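Local coordinates for extracellular subtilisin-like serine proteinase (Vibrio sp. PA-44, PDB 1S2N), which probably cleaves internal peptide bonds as a calcium-binding serine endopeptidase of the subtilase family, this chain being its subtilase part, at residues F29-Y34 with K87-V92; G247-R252 with K267-L272. All coordinates share one frame; numbering follows the deposited sequence.

Contact 1 (F29-Y34 with K87-V92); sequences FGVTAY and KNVNIV
Two neighbouring parallel strands of the seven-stranded subtilase sheet begin here, where Thr32, Ala33 and Tyr34 pair with Asn90, Ile91 and Val92. The backbone ladder runs from Asn90 N to Val31 O (3.1 Å), through Ala33 N to Asn90 O (2.7 Å), to Val92 N and Ala33 O (3.0 Å). Val31 O takes a second, weak bond from Asn90 ND2 at 3.2 Å. With CG beside its own backbone N (chi1 -61°), Asn90 swings its amide back toward the start of the strand, where ND2 also reaches a water that accepts from Gly30 N. On the same face of the sheet, Thr32 CG2 meets Val92 CG2 at 3.6 Å and lies over one face of the Tyr34 ring, near its rim. Val92 CG1 packs against Tyr34 CD1 at 3.6 Å, the two side chains pointing the same way, and Trp114 of helix 105-118 covers both. The other face carries Ala33, whose CB meets Val89 CG1 (4.0 Å) and Ile91 CD1 (4.1 Å), with Ile78 of helix 70-79 touching Ala33 and Ile91. Helices on both faces of a parallel sheet give a three-layer alpha/beta/alpha sandwich, the architecture of the subtilisin-like fold.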
loop_
_atom_site.group_PDB
_atom_site.type_symbol
_atom_site.label_atom_id
_atom_site.label_comp_id
_atom_site.label_asym_id
_atom_site.label_seq_id
_atom_site.Cartn_x
_atom_site.Cartn_y
_atom_site.Cartn_z
ATOM N N PHE A 29 9.521 8.662 9.388
ATOM C CA PHE A 29 9.422 10.028 9.902
ATOM C C PHE A 29 9.823 11.014 8.806
ATOM O O PHE A 29 10.847 10.834 8.149
ATOM C CB PHE A 29 10.336 10.208 11.114
ATOM C CG PHE A 29 10.283 11.586 11.722
ATOM C CD1 PHE A 29 9.243 11.945 12.569
ATOM C CD2 PHE A 29 11.269 12.517 11.446
ATOM C CE1 PHE A 29 9.187 13.209 13.137
ATOM C CE2 PHE A 29 11.222 13.783 12.004
ATOM C CZ PHE A 29 10.179 14.131 12.854
ATOM N N GLY A 30 9.000 12.036 8.604
ATOM C CA GLY A 30 9.274 13.076 7.631
ATOM C C GLY A 30 8.661 12.791 6.269
ATOM O O GLY A 30 8.858 13.576 5.334
ATOM N N VAL A 31 7.929 11.683 6.142
ATOM C CA VAL A 31 7.214 11.398 4.902
ATOM C C VAL A 31 5.718 11.317 5.166
ATOM O O VAL A 31 5.289 11.178 6.300
ATOM C CB VAL A 31 7.787 10.148 4.114
ATOM C CG1 VAL A 31 9.024 9.557 4.796
ATOM C CG2 VAL A 31 6.748 9.084 3.849
ATOM N N THR A 32 4.937 11.448 4.100
ATOM C CA THR A 32 3.491 11.476 4.197
ATOM C C THR A 32 2.895 10.475 3.215
ATOM O O THR A 32 3.202 10.511 2.013
ATOM C CB THR A 32 2.984 12.897 3.899
ATOM O OG1 THR A 32 3.583 13.831 4.816
ATOM C CG2 THR A 32 1.499 13.017 4.170
ATOM N N ALA A 33 2.074 9.565 3.739
ATOM C CA ALA A 33 1.328 8.627 2.910
ATOM C C ALA A 33 -0.080 9.161 2.678
ATOM O O ALA A 33 -0.824 9.369 3.631
ATOM C CB ALA A 33 1.275 7.252 3.566
ATOM N N TYR A 34 -0.424 9.398 1.413
ATOM C CA TYR A 34 -1.783 9.767 1.028
ATOM C C TYR A 34 -2.586 8.513 0.734
ATOM O O TYR A 34 -2.302 7.792 -0.219
ATOM C CB TYR A 34 -1.761 10.706 -0.183
ATOM C CG TYR A 34 -1.068 12.011 0.133
ATOM C CD1 TYR A 34 -1.783 13.103 0.611
ATOM C CD2 TYR A 34 0.312 12.137 -0.002
ATOM C CE1 TYR A 34 -1.145 14.306 0.923
ATOM C CE2 TYR A 34 0.962 13.325 0.313
ATOM C CZ TYR A 34 0.227 14.406 0.778
ATOM O OH TYR A 34 0.866 15.588 1.084
ATOM N N LYS A 87 6.109 3.249 11.500
ATOM C CA LYS A 87 5.397 3.596 12.741
ATOM C C LYS A 87 5.436 5.072 13.172
ATOM O O LYS A 87 4.873 5.422 14.207
ATOM C CB LYS A 87 5.904 2.698 13.884
ATOM C CG LYS A 87 5.532 1.234 13.692
ATOM C CD LYS A 87 6.306 0.294 14.609
ATOM C CE LYS A 87 5.945 -1.178 14.354
ATOM N NZ LYS A 87 4.518 -1.388 13.972
ATOM N N ASN A 88 6.093 5.931 12.388
ATOM C CA ASN A 88 6.013 7.388 12.578
ATOM C C ASN A 88 5.759 8.183 11.293
ATOM O O ASN A 88 6.047 9.377 11.220
ATOM C CB ASN A 88 7.258 7.900 13.286
ATOM C CG ASN A 88 7.085 7.939 14.765
ATOM O OD1 ASN A 88 7.510 7.017 15.473
ATOM N ND2 ASN A 88 6.430 8.992 15.257
ATOM N N VAL A 89 5.185 7.519 10.300
ATOM C CA VAL A 89 4.749 8.179 9.076
ATOM C C VAL A 89 3.580 9.118 9.368
ATOM O O VAL A 89 2.878 8.963 10.372
ATOM C CB VAL A 89 4.352 7.125 7.992
ATOM C CG1 VAL A 89 3.410 7.671 6.958
ATOM C CG2 VAL A 89 5.577 6.659 7.286
ATOM N N ASN A 90 3.413 10.104 8.493
ATOM C CA ASN A 90 2.219 10.932 8.451
ATOM C C ASN A 90 1.202 10.351 7.479
ATOM O O ASN A 90 1.554 9.916 6.386
ATOM C CB ASN A 90 2.574 12.357 8.035
ATOM C CG ASN A 90 3.522 13.013 9.003
ATOM O OD1 ASN A 90 3.216 13.131 10.187
ATOM N ND2 ASN A 90 4.703 13.416 8.511
ATOM N N ILE A 91 -0.058 10.343 7.902
ATOM C CA ILE A 91 -1.172 9.850 7.105
ATOM C C ILE A 91 -2.081 11.019 6.739
ATOM O O ILE A 91 -2.392 11.845 7.588
ATOM C CB ILE A 91 -1.970 8.796 7.903
ATOM C CG1 ILE A 91 -1.063 7.625 8.304
ATOM C CG2 ILE A 91 -3.198 8.312 7.101
ATOM C CD1 ILE A 91 -0.642 6.723 7.145
ATOM N N VAL A 92 -2.487 11.085 5.474
ATOM C CA VAL A 92 -3.449 12.077 5.007
ATOM C C VAL A 92 -4.554 11.314 4.297
ATOM O O VAL A 92 -4.307 10.661 3.286
ATOM C CB VAL A 92 -2.805 13.124 4.053
ATOM C CG1 VAL A 92 -3.863 13.968 3.372
ATOM C CG2 VAL A 92 -1.846 14.025 4.820
HETATM O O HOH W 1 6.975 13.197 10.470
#

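Contact 2 (G247-R252 with K267-L272); sequences GLLNSR and KLLYSL
Lys267 NZ donates to Asn250 O at 2.7 Å, the one direct hydrogen bond between helix segment 247-252 and the chain at 267-272. The ammonium group comes from above the carbonyl plane, 40° out of it, and so is not set on a lone pair. Bends in the lysine chain (chi2 -148°, chi4 -124°) bring NZ back onto the main-chain carbonyl of Asn250, with Lys267 CD 3.5 Å from Asn250 O. NZ also forms a salt bridge with Glu255, so the ammonium has both a carboxylate and a main-chain carbonyl as acceptors. A water adds an indirect link, donating to Leu249 O at 2.8 Å and accepting from Tyr270 N at 3.3 Å.

Lys267 and Leu268 form the short strand that pairs antiparallel with the strand 254-255 that follows the helix; after a long connection between the two antiparallel strands, the chain returns to pass across the helix segment 247-252.

Apolar contact is limited to Leu249 CD2 and Leu269 CD2, 4.2 Å apart. Both leucines also rest on Val229 of helix 219-236, which makes them part of a layer shared with that helix.

Two further approaches across the segments are of van der Waals kind. Arg252 O lies 3.2 Å from Tyr270 CB and also approaches CD2 of the ring obliquely, and Arg252 CD is 3.5 Å from Leu272 O. Within the helix, Leu248 CD2 lies over one guanidinium face of Arg252, near its rim. The polar partners lie outside the segments: Arg252 O accepts from Arg14, which makes a cation-pi contact with Tyr270, the Tyr270 hydroxyl is hydrogen-bonded to Asp274, and Arg252 NH2 forms a salt bridge with Glu236. Leu272 touches Asp12, a ligand of one calcium site.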
loop_
_atom_site.group_PDB
_atom_site.type_symbol
_atom_site.label_atom_id
_atom_site.label_comp_id
_atom_site.label_asym_id
_atom_site.label_seq_id
_atom_site.Cartn_x
_atom_site.Cartn_y
_atom_site.Cartn_z
ATOM N N GLY A 247 12.583 0.978 -8.632
ATOM C CA GLY A 247 13.795 0.207 -8.800
ATOM C C GLY A 247 14.272 -0.385 -7.494
ATOM O O GLY A 247 14.675 -1.544 -7.452
ATOM N N LEU A 248 14.209 0.404 -6.429
ATOM C CA LEU A 248 14.735 -0.003 -5.128
ATOM C C LEU A 248 13.845 -1.065 -4.476
ATOM O O LEU A 248 14.344 -1.989 -3.834
ATOM C CB LEU A 248 14.901 1.216 -4.213
ATOM C CG LEU A 248 15.944 1.135 -3.098
ATOM C CD1 LEU A 248 17.356 0.886 -3.649
ATOM C CD2 LEU A 248 15.907 2.406 -2.244
ATOM N N LEU A 249 12.535 -0.945 -4.664
ATOM C CA LEU A 249 11.587 -1.976 -4.241
ATOM C C LEU A 249 11.820 -3.302 -4.986
ATOM O O LEU A 249 11.616 -4.381 -4.430
ATOM C CB LEU A 249 10.145 -1.517 -4.499
ATOM C CG LEU A 249 9.531 -0.443 -3.603
ATOM C CD1 LEU A 249 8.238 0.030 -4.215
ATOM C CD2 LEU A 249 9.276 -0.970 -2.194
ATOM N N ASN A 250 12.249 -3.204 -6.242
ATOM C CA ASN A 250 12.480 -4.366 -7.097
ATOM C C ASN A 250 13.771 -5.107 -6.750
ATOM O O ASN A 250 13.788 -6.340 -6.684
ATOM C CB ASN A 250 12.515 -3.954 -8.573
ATOM C CG ASN A 250 11.167 -4.063 -9.235
ATOM O OD1 ASN A 250 10.473 -3.073 -9.413
ATOM N ND2 ASN A 250 10.790 -5.276 -9.608
ATOM N N SER A 251 14.841 -4.349 -6.526
ATOM C CA SER A 251 16.175 -4.910 -6.311
ATOM C C SER A 251 16.435 -5.326 -4.863
ATOM O O SER A 251 17.331 -6.129 -4.599
ATOM C CB SER A 251 17.259 -3.914 -6.749
ATOM O OG SER A 251 17.160 -2.686 -6.046
ATOM N N ARG A 252 15.674 -4.766 -3.928
ATOM C CA ARG A 252 15.761 -5.176 -2.528
ATOM C C ARG A 252 14.817 -6.342 -2.226
ATOM O O ARG A 252 14.954 -6.969 -1.184
ATOM C CB ARG A 252 15.432 -4.009 -1.590
ATOM C CG ARG A 252 16.341 -2.803 -1.748
ATOM C CD ARG A 252 17.068 -2.389 -0.497
ATOM N NE ARG A 252 16.397 -1.273 0.149
ATOM C CZ ARG A 252 16.944 -0.090 0.408
ATOM N NH1 ARG A 252 18.201 0.191 0.088
ATOM N NH2 ARG A 252 16.215 0.832 1.009
ATOM N N LYS A 267 8.857 -11.777 -6.813
ATOM C CA LYS A 267 9.473 -10.826 -5.914
ATOM C C LYS A 267 8.543 -10.593 -4.733
ATOM O O LYS A 267 7.343 -10.410 -4.904
ATOM C CB LYS A 267 9.747 -9.521 -6.655
ATOM C CG LYS A 267 10.642 -9.714 -7.865
ATOM C CD LYS A 267 11.528 -8.510 -8.164
ATOM C CE LYS A 267 12.770 -8.912 -8.981
ATOM N NZ LYS A 267 14.038 -8.509 -8.298
ATOM N N LEU A 268 9.107 -10.616 -3.529
ATOM C CA LEU A 268 8.336 -10.423 -2.313
ATOM C C LEU A 268 8.855 -9.191 -1.593
ATOM O O LEU A 268 10.057 -8.985 -1.496
ATOM C CB LEU A 268 8.445 -11.664 -1.430
ATOM C CG LEU A 268 7.682 -11.689 -0.102
ATOM C CD1 LEU A 268 6.169 -11.576 -0.300
ATOM C CD2 LEU A 268 8.031 -12.959 0.651
ATOM N N LEU A 269 7.937 -8.369 -1.094
ATOM C CA LEU A 269 8.278 -7.143 -0.367
ATOM C C LEU A 269 9.338 -7.422 0.697
ATOM O O LEU A 269 9.198 -8.363 1.477
ATOM C CB LEU A 269 7.030 -6.585 0.311
ATOM C CG LEU A 269 6.793 -5.081 0.432
ATOM C CD1 LEU A 269 6.222 -4.793 1.811
ATOM C CD2 LEU A 269 8.015 -4.217 0.164
ATOM N N TYR A 270 10.401 -6.623 0.687
ATOM C CA TYR A 270 11.449 -6.669 1.704
ATOM C C TYR A 270 11.710 -5.242 2.165
ATOM O O TYR A 270 11.885 -4.342 1.348
ATOM C CB TYR A 270 12.729 -7.299 1.142
ATOM C CG TYR A 270 13.823 -7.540 2.165
ATOM C CD1 TYR A 270 13.671 -8.497 3.163
ATOM C CD2 TYR A 270 15.014 -6.822 2.123
ATOM C CE1 TYR A 270 14.672 -8.726 4.101
ATOM C CE2 TYR A 270 16.023 -7.041 3.054
ATOM C CZ TYR A 270 15.847 -7.991 4.041
ATOM O OH TYR A 270 16.847 -8.205 4.964
ATOM N N SER A 271 11.765 -5.047 3.477
ATOM C CA SER A 271 11.670 -3.721 4.073
ATOM C C SER A 271 13.015 -3.114 4.481
ATOM O O SER A 271 13.076 -1.941 4.829
ATOM C CB SER A 271 10.742 -3.784 5.291
ATOM O OG SER A 271 11.393 -4.399 6.392
ATOM N N LEU A 272 14.084 -3.906 4.434
ATOM C CA LEU A 272 15.390 -3.481 4.930
ATOM C C LEU A 272 16.329 -3.219 3.766
ATOM O O LEU A 272 16.067 -3.651 2.646
ATOM C CB LEU A 272 15.974 -4.543 5.865
ATOM C CG LEU A 272 15.324 -4.606 7.251
ATOM C CD1 LEU A 272 14.077 -5.422 7.222
ATOM C CD2 LEU A 272 16.270 -5.188 8.279
HETATM O O HOH W 2 11.461 -4.573 -1.671
#

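How the contacts relate
Both segments of contact 1 precede both of contact 2 in sequence. Their centres are about 20 Å apart and their nearest atoms about 10 Å, so the two do not meet directly. Contact 1 lies in the main parallel sheet, whereas contact 2 belongs to the later part of the chain, around helix 242-252 and a small two-stranded sheet. Helix 219-236 connects them: Ala231 meets Val31 and Val89 of contact 1, and Tyr233 meets Leu249 of contact 2. Sheet and C-terminal elements thus pack against one helix, which near its start carries Ser220, predicted to be the charge-relay serine.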